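Local coordinates for protein CT_858 (Chlamydia trachomatis, PDB 3DOR), which probably acts as a secreted serine-type endopeptidase, carrying a PDZ-like region and an S41 peptidase region, at residues S290-Y301 with T331-P342; P316-I324 with Y348-L356. All coordinates share one frame; numbering follows the deposited sequence.

Interaction 1: S290-Y301 with T331-P342; sequences SHKVGFLRIPTY and TEALIIDQTNNP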
loop_
_atom_site.group_PDB
_atom_site.type_symbol
_atom_site.label_atom_id
_atom_site.label_comp_id
_atom_site.label_asym_id
_atom_site.label_seq_id
_atom_site.Cartn_x
_atom_site.Cartn_y
_atom_site.Cartn_z
ATOM N N SER B 290 -52.651 3.286 13.014
ATOM C CA SER B 290 -51.277 3.789 12.902
ATOM C C SER B 290 -50.249 3.041 13.729
ATOM O O SER B 290 -50.522 2.621 14.849
ATOM C CB SER B 290 -51.205 5.273 13.262
ATOM O OG SER B 290 -51.962 6.038 12.342
ATOM N N HIS B 291 -49.055 2.914 13.157
ATOM C CA HIS B 291 -47.929 2.227 13.767
ATOM C C HIS B 291 -46.698 3.122 13.694
ATOM O O HIS B 291 -46.519 3.848 12.719
ATOM C CB HIS B 291 -47.616 0.946 12.992
ATOM C CG HIS B 291 -48.726 -0.055 12.985
ATOM N ND1 HIS B 291 -49.039 -0.825 14.084
ATOM C CD2 HIS B 291 -49.588 -0.423 12.007
ATOM C CE1 HIS B 291 -50.047 -1.628 13.782
ATOM N NE2 HIS B 291 -50.397 -1.403 12.529
ATOM N N LYS B 292 -45.847 3.073 14.713
ATOM C CA LYS B 292 -44.628 3.869 14.690
ATOM C C LYS B 292 -43.571 3.010 14.014
ATOM O O LYS B 292 -43.350 1.866 14.395
ATOM C CB LYS B 292 -44.187 4.250 16.107
ATOM C CG LYS B 292 -45.244 5.030 16.878
ATOM C CD LYS B 292 -44.629 5.944 17.928
ATOM C CE LYS B 292 -43.897 5.173 18.993
ATOM N NZ LYS B 292 -43.215 6.078 19.969
ATOM N N VAL B 293 -42.934 3.554 12.990
ATOM C CA VAL B 293 -41.931 2.791 12.266
ATOM C C VAL B 293 -40.629 3.548 12.083
ATOM O O VAL B 293 -40.623 4.730 11.755
ATOM C CB VAL B 293 -42.474 2.369 10.875
ATOM C CG1 VAL B 293 -41.403 1.610 10.091
ATOM C CG2 VAL B 293 -43.729 1.500 11.054
ATOM N N GLY B 294 -39.520 2.856 12.303
ATOM C CA GLY B 294 -38.233 3.495 12.124
ATOM C C GLY B 294 -37.755 3.378 10.691
ATOM O O GLY B 294 -38.122 2.439 9.973
ATOM N N PHE B 295 -36.965 4.361 10.265
ATOM C CA PHE B 295 -36.375 4.377 8.934
ATOM C C PHE B 295 -34.896 4.702 9.123
ATOM O O PHE B 295 -34.533 5.674 9.794
ATOM C CB PHE B 295 -37.002 5.434 8.029
ATOM C CG PHE B 295 -36.351 5.513 6.654
ATOM C CD1 PHE B 295 -36.830 4.749 5.591
ATOM C CD2 PHE B 295 -35.229 6.313 6.443
ATOM C CE1 PHE B 295 -36.204 4.780 4.340
ATOM C CE2 PHE B 295 -34.594 6.351 5.197
ATOM C CZ PHE B 295 -35.081 5.583 4.144
ATOM N N LEU B 296 -34.048 3.877 8.532
ATOM C CA LEU B 296 -32.609 4.046 8.636
ATOM C C LEU B 296 -31.983 3.720 7.286
ATOM O O LEU B 296 -32.337 2.727 6.671
ATOM C CB LEU B 296 -32.059 3.090 9.700
ATOM C CG LEU B 296 -30.548 2.982 9.951
ATOM C CD1 LEU B 296 -29.874 2.268 8.801
ATOM C CD2 LEU B 296 -29.955 4.363 10.132
ATOM N N ARG B 297 -31.072 4.562 6.810
ATOM C CA ARG B 297 -30.396 4.267 5.547
ATOM C C ARG B 297 -28.939 3.933 5.855
ATOM O O ARG B 297 -28.280 4.670 6.595
ATOM C CB ARG B 297 -30.465 5.464 4.583
ATOM C CG ARG B 297 -29.640 5.266 3.301
ATOM C CD ARG B 297 -29.812 6.383 2.251
ATOM N NE ARG B 297 -28.740 6.289 1.261
ATOM C CZ ARG B 297 -28.586 5.266 0.419
ATOM N NH1 ARG B 297 -29.445 4.253 0.416
ATOM N NH2 ARG B 297 -27.527 5.215 -0.371
ATOM N N ILE B 298 -28.453 2.799 5.349
ATOM C CA ILE B 298 -27.045 2.419 5.531
ATOM C C ILE B 298 -26.504 2.732 4.141
ATOM O O ILE B 298 -26.783 2.009 3.187
ATOM C CB ILE B 298 -26.882 0.906 5.855
ATOM C CG1 ILE B 298 -27.558 0.573 7.185
ATOM C CG2 ILE B 298 -25.405 0.540 5.934
ATOM C CD1 ILE B 298 -27.471 -0.915 7.570
ATOM N N PRO B 299 -25.725 3.817 4.007
ATOM C CA PRO B 299 -25.171 4.233 2.716
ATOM C C PRO B 299 -23.948 3.503 2.168
ATOM O O PRO B 299 -23.800 3.355 0.947
ATOM C CB PRO B 299 -24.921 5.725 2.937
ATOM C CG PRO B 299 -24.397 5.743 4.340
ATOM C CD PRO B 299 -25.282 4.730 5.083
ATOM N N THR B 300 -23.073 3.053 3.055
ATOM C CA THR B 300 -21.865 2.354 2.637
ATOM C C THR B 300 -21.335 1.535 3.800
ATOM O O THR B 300 -21.702 1.789 4.953
ATOM C CB THR B 300 -20.763 3.350 2.227
ATOM O OG1 THR B 300 -19.557 2.633 1.942
ATOM C CG2 THR B 300 -20.486 4.341 3.361
ATOM N N TYR B 301 -20.490 0.549 3.501
ATOM C CA TYR B 301 -19.899 -0.257 4.550
ATOM C C TYR B 301 -18.429 0.092 4.760
ATOM O O TYR B 301 -17.727 -0.552 5.538
ATOM C CB TYR B 301 -20.106 -1.755 4.287
ATOM C CG TYR B 301 -21.570 -2.150 4.414
ATOM C CD1 TYR B 301 -22.369 -2.314 3.282
ATOM C CD2 TYR B 301 -22.178 -2.276 5.669
ATOM C CE1 TYR B 301 -23.741 -2.588 3.390
ATOM C CE2 TYR B 301 -23.561 -2.552 5.786
ATOM C CZ TYR B 301 -24.329 -2.700 4.640
ATOM O OH TYR B 301 -25.688 -2.921 4.724
ATOM N N THR B 331 -40.388 2.096 18.578
ATOM C CA THR B 331 -40.797 1.676 17.260
ATOM C C THR B 331 -41.392 0.254 17.270
ATOM O O THR B 331 -41.164 -0.514 18.208
ATOM C CB THR B 331 -39.524 1.800 16.378
ATOM O OG1 THR B 331 -39.773 2.672 15.274
ATOM C CG2 THR B 331 -39.030 0.474 15.954
ATOM N N GLU B 332 -42.169 -0.084 16.242
ATOM C CA GLU B 332 -42.771 -1.420 16.126
ATOM C C GLU B 332 -42.104 -2.243 15.013
ATOM O O GLU B 332 -42.216 -3.461 14.976
ATOM C CB GLU B 332 -44.275 -1.320 15.816
ATOM C CG GLU B 332 -45.137 -0.761 16.946
ATOM C CD GLU B 332 -46.565 -0.472 16.491
ATOM O OE1 GLU B 332 -47.292 -1.426 16.129
ATOM O OE2 GLU B 332 -46.962 0.711 16.488
ATOM N N ALA B 333 -41.457 -1.564 14.080
ATOM C CA ALA B 333 -40.774 -2.230 12.973
ATOM C C ALA B 333 -39.737 -1.247 12.460
ATOM O O ALA B 333 -39.777 -0.073 12.814
ATOM C CB ALA B 333 -41.762 -2.597 11.865
ATOM N N LEU B 334 -38.827 -1.723 11.617
ATOM C CA LEU B 334 -37.759 -0.881 11.106
ATOM C C LEU B 334 -37.530 -1.087 9.611
ATOM O O LEU B 334 -37.394 -2.220 9.142
ATOM C CB LEU B 334 -36.462 -1.224 11.844
ATOM C CG LEU B 334 -35.248 -0.287 11.968
ATOM C CD1 LEU B 334 -34.000 -1.126 11.785
ATOM C CD2 LEU B 334 -35.272 0.857 10.982
ATOM N N ILE B 335 -37.478 0.013 8.870
ATOM C CA ILE B 335 -37.193 -0.052 7.450
ATOM C C ILE B 335 -35.743 0.387 7.273
ATOM O O ILE B 335 -35.344 1.454 7.755
ATOM C CB ILE B 335 -38.091 0.891 6.631
ATOM C CG1 ILE B 335 -39.555 0.430 6.712
ATOM C CG2 ILE B 335 -37.626 0.908 5.172
ATOM C CD1 ILE B 335 -40.527 1.405 6.083
ATOM N N ILE B 336 -34.948 -0.442 6.604
ATOM C CA ILE B 336 -33.550 -0.118 6.351
ATOM C C ILE B 336 -33.358 0.080 4.852
ATOM O O ILE B 336 -33.526 -0.864 4.064
ATOM C CB ILE B 336 -32.614 -1.254 6.844
ATOM C CG1 ILE B 336 -32.674 -1.352 8.371
ATOM C CG2 ILE B 336 -31.171 -1.002 6.375
ATOM C CD1 ILE B 336 -31.808 -2.460 8.943
ATOM N N ASP B 337 -33.032 1.304 4.450
ATOM C CA ASP B 337 -32.802 1.581 3.042
ATOM C C ASP B 337 -31.326 1.310 2.788
ATOM O O ASP B 337 -30.463 2.025 3.285
ATOM C CB ASP B 337 -33.122 3.039 2.708
ATOM C CG ASP B 337 -32.679 3.424 1.299
ATOM O OD1 ASP B 337 -32.640 4.635 1.001
ATOM O OD2 ASP B 337 -32.371 2.510 0.494
ATOM N N GLN B 338 -31.032 0.271 2.021
ATOM C CA GLN B 338 -29.649 -0.063 1.741
ATOM C C GLN B 338 -29.329 0.021 0.244
ATOM O O GLN B 338 -28.318 -0.521 -0.205
ATOM C CB GLN B 338 -29.354 -1.469 2.256
ATOM C CG GLN B 338 -27.896 -1.751 2.380
ATOM C CD GLN B 338 -27.512 -3.118 1.874
ATOM O OE1 GLN B 338 -26.584 -3.726 2.394
ATOM N NE2 GLN B 338 -28.202 -3.602 0.842
ATOM N N THR B 339 -30.189 0.691 -0.522
ATOM C CA THR B 339 -29.983 0.840 -1.966
ATOM C C THR B 339 -28.755 1.695 -2.291
ATOM O O THR B 339 -28.285 2.451 -1.445
ATOM C CB THR B 339 -31.203 1.504 -2.633
ATOM O OG1 THR B 339 -31.454 2.776 -2.018
ATOM C CG2 THR B 339 -32.437 0.633 -2.474
ATOM N N ASN B 340 -28.234 1.568 -3.515
ATOM C CA ASN B 340 -27.090 2.373 -3.945
ATOM C C ASN B 340 -25.986 2.413 -2.886
ATOM O O ASN B 340 -25.599 3.478 -2.397
ATOM C CB ASN B 340 -27.558 3.803 -4.245
ATOM C CG ASN B 340 -28.355 3.910 -5.537
ATOM O OD1 ASN B 340 -28.733 2.910 -6.150
ATOM N ND2 ASN B 340 -28.614 5.139 -5.956
ATOM N N ASN B 341 -25.474 1.241 -2.557
ATOM C CA ASN B 341 -24.454 1.085 -1.537
ATOM C C ASN B 341 -23.335 0.264 -2.177
ATOM O O ASN B 341 -23.570 -0.849 -2.629
ATOM C CB ASN B 341 -25.083 0.344 -0.359
ATOM C CG ASN B 341 -24.136 0.152 0.792
ATOM O OD1 ASN B 341 -22.981 -0.211 0.603
ATOM N ND2 ASN B 341 -24.628 0.382 2.006
ATOM N N PRO B 342 -22.101 0.798 -2.201
ATOM C CA PRO B 342 -20.916 0.158 -2.789
ATOM C C PRO B 342 -20.249 -0.978 -2.020
ATOM O O PRO B 342 -19.304 -1.578 -2.520
ATOM C CB PRO B 342 -19.959 1.326 -2.960
ATOM C CG PRO B 342 -20.198 2.093 -1.674
ATOM C CD PRO B 342 -21.737 2.094 -1.587
#

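Interaction 2: P316-I324 with Y348-L356; sequences PWEEFAKII and YLYALLSML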
loop_
_atom_site.group_PDB
_atom_site.type_symbol
_atom_site.label_atom_id
_atom_site.label_comp_id
_atom_site.label_asym_id
_atom_site.label_seq_id
_atom_site.Cartn_x
_atom_site.Cartn_y
_atom_site.Cartn_z
ATOM N N PRO B 316 -18.447 5.609 13.548
ATOM C CA PRO B 316 -19.856 5.504 13.150
ATOM C C PRO B 316 -20.678 4.371 13.752
ATOM O O PRO B 316 -21.891 4.500 13.878
ATOM C CB PRO B 316 -19.791 5.472 11.615
ATOM C CG PRO B 316 -18.378 5.075 11.311
ATOM C CD PRO B 316 -17.573 5.742 12.372
ATOM N N TRP B 317 -20.046 3.272 14.149
ATOM C CA TRP B 317 -20.826 2.196 14.739
ATOM C C TRP B 317 -21.387 2.582 16.115
ATOM O O TRP B 317 -22.375 2.006 16.571
ATOM C CB TRP B 317 -20.005 0.910 14.816
ATOM C CG TRP B 317 -18.681 1.049 15.480
ATOM C CD1 TRP B 317 -18.423 1.012 16.819
ATOM C CD2 TRP B 317 -17.414 1.185 14.826
ATOM N NE1 TRP B 317 -17.069 1.103 17.041
ATOM C CE2 TRP B 317 -16.425 1.212 15.837
ATOM C CE3 TRP B 317 -17.019 1.284 13.481
ATOM C CZ2 TRP B 317 -15.055 1.335 15.548
ATOM C CZ3 TRP B 317 -15.657 1.410 13.190
ATOM C CH2 TRP B 317 -14.692 1.433 14.224
ATOM N N GLU B 318 -20.777 3.566 16.771
ATOM C CA GLU B 318 -21.300 4.014 18.063
ATOM C C GLU B 318 -22.588 4.809 17.851
ATOM O O GLU B 318 -23.540 4.692 18.629
ATOM C CB GLU B 318 -20.260 4.861 18.807
ATOM C CG GLU B 318 -19.340 3.999 19.664
ATOM C CD GLU B 318 -18.142 4.744 20.204
ATOM O OE1 GLU B 318 -18.293 5.910 20.623
ATOM O OE2 GLU B 318 -17.043 4.150 20.222
ATOM N N GLU B 319 -22.628 5.610 16.794
ATOM C CA GLU B 319 -23.835 6.367 16.510
ATOM C C GLU B 319 -24.934 5.393 16.075
ATOM O O GLU B 319 -26.095 5.540 16.462
ATOM C CB GLU B 319 -23.609 7.392 15.398
ATOM C CG GLU B 319 -24.895 8.164 15.082
ATOM C CD GLU B 319 -24.776 9.053 13.867
ATOM O OE1 GLU B 319 -23.789 9.817 13.794
ATOM O OE2 GLU B 319 -25.672 9.001 12.988
ATOM N N PHE B 320 -24.555 4.403 15.266
ATOM C CA PHE B 320 -25.498 3.398 14.776
ATOM C C PHE B 320 -26.132 2.723 15.992
ATOM O O PHE B 320 -27.353 2.535 16.052
ATOM C CB PHE B 320 -24.757 2.360 13.920
ATOM C CG PHE B 320 -25.661 1.365 13.228
ATOM C CD1 PHE B 320 -26.120 1.605 11.940
ATOM C CD2 PHE B 320 -26.030 0.184 13.855
ATOM C CE1 PHE B 320 -26.934 0.675 11.279
ATOM C CE2 PHE B 320 -26.845 -0.752 13.200
ATOM C CZ PHE B 320 -27.293 -0.501 11.910
ATOM N N ALA B 321 -25.293 2.368 16.961
ATOM C CA ALA B 321 -25.768 1.726 18.181
ATOM C C ALA B 321 -26.768 2.642 18.889
ATOM O O ALA B 321 -27.793 2.180 19.374
ATOM C CB ALA B 321 -24.587 1.405 19.111
ATOM N N LYS B 322 -26.475 3.939 18.947
ATOM C CA LYS B 322 -27.383 4.889 19.600
ATOM C C LYS B 322 -28.761 4.902 18.918
ATOM O O LYS B 322 -29.806 4.921 19.573
ATOM C CB LYS B 322 -26.817 6.312 19.538
ATOM C CG LYS B 322 -25.472 6.536 20.208
ATOM C CD LYS B 322 -25.626 6.780 21.694
ATOM C CE LYS B 322 -24.303 7.213 22.320
ATOM N NZ LYS B 322 -23.829 8.497 21.744
ATOM N N ILE B 323 -28.753 4.917 17.592
ATOM C CA ILE B 323 -29.996 4.945 16.833
ATOM C C ILE B 323 -30.822 3.683 17.063
ATOM O O ILE B 323 -32.032 3.757 17.287
ATOM C CB ILE B 323 -29.707 5.124 15.326
ATOM C CG1 ILE B 323 -28.960 6.443 15.107
ATOM C CG2 ILE B 323 -31.005 5.121 14.540
ATOM C CD1 ILE B 323 -28.230 6.545 13.758
ATOM N N ILE B 324 -30.178 2.523 17.020
ATOM C CA ILE B 324 -30.902 1.282 17.237
ATOM C C ILE B 324 -31.527 1.230 18.632
ATOM O O ILE B 324 -32.655 0.756 18.794
ATOM C CB ILE B 324 -29.997 0.056 17.029
ATOM C CG1 ILE B 324 -29.421 0.073 15.610
ATOM C CG2 ILE B 324 -30.812 -1.217 17.226
ATOM C CD1 ILE B 324 -30.485 0.143 14.511
ATOM N N TYR B 348 -17.084 -4.324 9.650
ATOM C CA TYR B 348 -18.042 -3.265 9.962
ATOM C C TYR B 348 -19.455 -3.754 9.633
ATOM O O TYR B 348 -20.405 -3.512 10.380
ATOM C CB TYR B 348 -17.719 -2.015 9.156
ATOM C CG TYR B 348 -18.738 -0.903 9.305
ATOM C CD1 TYR B 348 -18.901 -0.234 10.524
ATOM C CD2 TYR B 348 -19.508 -0.492 8.216
ATOM C CE1 TYR B 348 -19.804 0.825 10.651
ATOM C CE2 TYR B 348 -20.413 0.564 8.326
ATOM C CZ TYR B 348 -20.553 1.222 9.545
ATOM O OH TYR B 348 -21.408 2.295 9.647
ATOM N N LEU B 349 -19.580 -4.439 8.499
ATOM C CA LEU B 349 -20.848 -5.015 8.069
ATOM C C LEU B 349 -21.313 -5.954 9.182
ATOM O O LEU B 349 -22.485 -5.947 9.564
ATOM C CB LEU B 349 -20.646 -5.798 6.759
ATOM C CG LEU B 349 -21.717 -6.739 6.162
ATOM C CD1 LEU B 349 -21.755 -7.995 6.950
ATOM C CD2 LEU B 349 -23.095 -6.091 6.143
ATOM N N TYR B 350 -20.383 -6.747 9.714
ATOM C CA TYR B 350 -20.699 -7.695 10.784
ATOM C C TYR B 350 -21.137 -6.992 12.065
ATOM O O TYR B 350 -22.005 -7.484 12.776
ATOM C CB TYR B 350 -19.489 -8.600 11.084
ATOM C CG TYR B 350 -19.221 -9.669 10.040
ATOM C CD1 TYR B 350 -19.988 -9.751 8.873
ATOM C CD2 TYR B 350 -18.199 -10.603 10.218
ATOM C CE1 TYR B 350 -19.745 -10.734 7.909
ATOM C CE2 TYR B 350 -17.948 -11.586 9.267
ATOM C CZ TYR B 350 -18.723 -11.646 8.114
ATOM O OH TYR B 350 -18.461 -12.610 7.172
ATOM N N ALA B 351 -20.536 -5.847 12.365
ATOM C CA ALA B 351 -20.906 -5.099 13.562
ATOM C C ALA B 351 -22.356 -4.617 13.455
ATOM O O ALA B 351 -23.130 -4.724 14.400
ATOM C CB ALA B 351 -19.974 -3.909 13.739
ATOM N N LEU B 352 -22.722 -4.080 12.302
ATOM C CA LEU B 352 -24.082 -3.598 12.105
ATOM C C LEU B 352 -25.094 -4.733 12.211
ATOM O O LEU B 352 -26.143 -4.575 12.836
ATOM C CB LEU B 352 -24.203 -2.893 10.754
ATOM C CG LEU B 352 -23.242 -1.709 10.584
ATOM C CD1 LEU B 352 -23.712 -0.859 9.397
ATOM C CD2 LEU B 352 -23.211 -0.854 11.858
ATOM N N LEU B 353 -24.784 -5.878 11.606
ATOM C CA LEU B 353 -25.676 -7.031 11.689
ATOM C C LEU B 353 -25.844 -7.479 13.149
ATOM O O LEU B 353 -26.942 -7.859 13.568
ATOM C CB LEU B 353 -25.126 -8.193 10.852
ATOM C CG LEU B 353 -25.273 -8.039 9.327
ATOM C CD1 LEU B 353 -24.355 -9.000 8.612
ATOM C CD2 LEU B 353 -26.720 -8.291 8.918
ATOM N N SER B 354 -24.758 -7.430 13.921
ATOM C CA SER B 354 -24.807 -7.854 15.319
ATOM C C SER B 354 -25.796 -7.032 16.150
ATOM O O SER B 354 -26.277 -7.493 17.179
ATOM C CB SER B 354 -23.410 -7.791 15.966
ATOM O OG SER B 354 -23.090 -6.474 16.368
ATOM N N MET B 355 -26.127 -5.830 15.697
ATOM C CA MET B 355 -27.061 -5.008 16.445
ATOM C C MET B 355 -28.496 -5.107 15.937
ATOM O O MET B 355 -29.407 -4.467 16.480
ATOM C CB MET B 355 -26.591 -3.555 16.431
ATOM C CG MET B 355 -25.256 -3.357 17.153
ATOM S SD MET B 355 -24.712 -1.634 17.193
ATOM C CE MET B 355 -23.459 -1.627 15.975
ATOM N N LEU B 356 -28.704 -5.928 14.912
ATOM C CA LEU B 356 -30.036 -6.079 14.344
ATOM C C LEU B 356 -30.639 -7.448 14.593
ATOM O O LEU B 356 -31.532 -7.879 13.864
ATOM C CB LEU B 356 -29.987 -5.818 12.851
ATOM C CG LEU B 356 -29.506 -4.421 12.462
ATOM C CD1 LEU B 356 -29.245 -4.378 10.961
ATOM C CD2 LEU B 356 -30.547 -3.395 12.875
#

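Interaction 1: S290-Y301 with T331-P342
Gly294, Phe295, Leu296 and Arg297 pair with Leu334, Ile335, Ile336 and Asp337 as neighbouring parallel strands. Strands 290-297 and 333-337 are the two strands of a beta-alpha-beta unit, joined through helix 316-330, in the mixed sheet of the S41 peptidase region. Their directions differ by 18°.

Backbone bonds run from Gly294 N to Ala333 O, Ile335 N to Gly294 O, Leu296 N to Ile335 O, Asp337 N to Leu296 O and Ile298 N to Asp337 O. CA-H...O contacts supplement them, such as Phe295 CA to Ile335 O.

Apolar packing lies on both faces of the sheet. Val293 CG1 meets Ile335 CG1 at 4.0 Å, and Phe295 CD1 meets Ile335 CG2 at 3.9 Å. On the other face Leu296 CB rests on Leu334 CD2.

Charged groups sit at both ends. Glu332 holds the start of strand 290-297 with two oxygens. His291 ND1 gives a hydrogen to Glu332 OE1 at 2.8 Å, on the syn side, and Lys292 N approaches Glu332 OE2 from above the carboxylate plane. At the far end Arg297 lies alongside Asp337, pointing the same way, and a salt bridge joins Arg297 NH1 to Asp337 OD1 at 3.3 Å. Its CG is anti to the backbone N (chi1 174°), and the extended chain carries the guanidinium to the turn beyond strand 333-337. There NH1 and NH2 both grip Thr339 O end-on, within the guanidinium plane. Arg297 NE donates to Ser257 O, outside the two segments. Asp337 OD2 closes an Asx turn by accepting from Thr339 N.

Two loop bonds finish the contact. Asn341 ND2 reaches Ile298 O at 2.9 Å, from above the carbonyl plane. Tyr301 OH donates to a lone pair of Gln338 OE1 at 2.6 Å, in the carbonyl plane.

Interaction 2: P316-I324 with Y348-L356
Phe320 and Met355 stand at the middle of an apolar contact between two nearly parallel helices of the S41 peptidase region. Helix 316-330 is the crossover helix between strands 290-297 and 333-337. Helix 346-354 follows the second of these strands, and Met355 and Leu356 lie just past its end. The axes of the short segments are 10.5 Å apart and 16° from parallel, so side chains fill the gap.

Leu352 makes a CH-pi contact. Its CD2 sits over the centre of one face of the Phe320 ring, 3.6 Å from the centroid and 13° off the ring normal. Phe320 CG is anti to the backbone N (chi1 -173°), which sends the ring across to the second helix.

Met355 bends at its last torsion and lies along helix 316-330. Its SD touches Ala321 CB at 3.6 Å, while CE reaches Phe320 CD2 at 3.8 Å. The sulfur stands at the edge of the Phe320 ring, a Met-aromatic contact.

At one end Trp317 CE3 meets Tyr348 CD1 at 3.8 Å, and Trp303 packs on both rings. At the other end Ile324 CD1 meets Leu356 CD2 at 3.9 Å, the two side chains crossing at about a right angle.

No hydrogen bond joins the two segments. The helices are held here by dispersion, ring-face and sulfur contacts, so their fit depends on the shapes of the side chains.

How the interactions relate
Along the chain the segments come in the order 290-301, 316-324, 331-342, 348-356. The two contacts therefore cross: each closes a loop that contains one segment of the other. Interaction 1 brings strand 333-337 back beside strand 290-297 after helix 316-330. Interaction 2 then lays helix 346-354 against that helix. Interaction 1 thus joins two strands of the mixed sheet and interaction 2 joins two helices. The contact centres are 12 Å apart, and packing between the sets lays the helix side against the strand side. Tyr301 CE2 lies 3.6 Å from Leu349 CD2, and Ile336 CD1 lies 3.8 Å from Leu356 CD1.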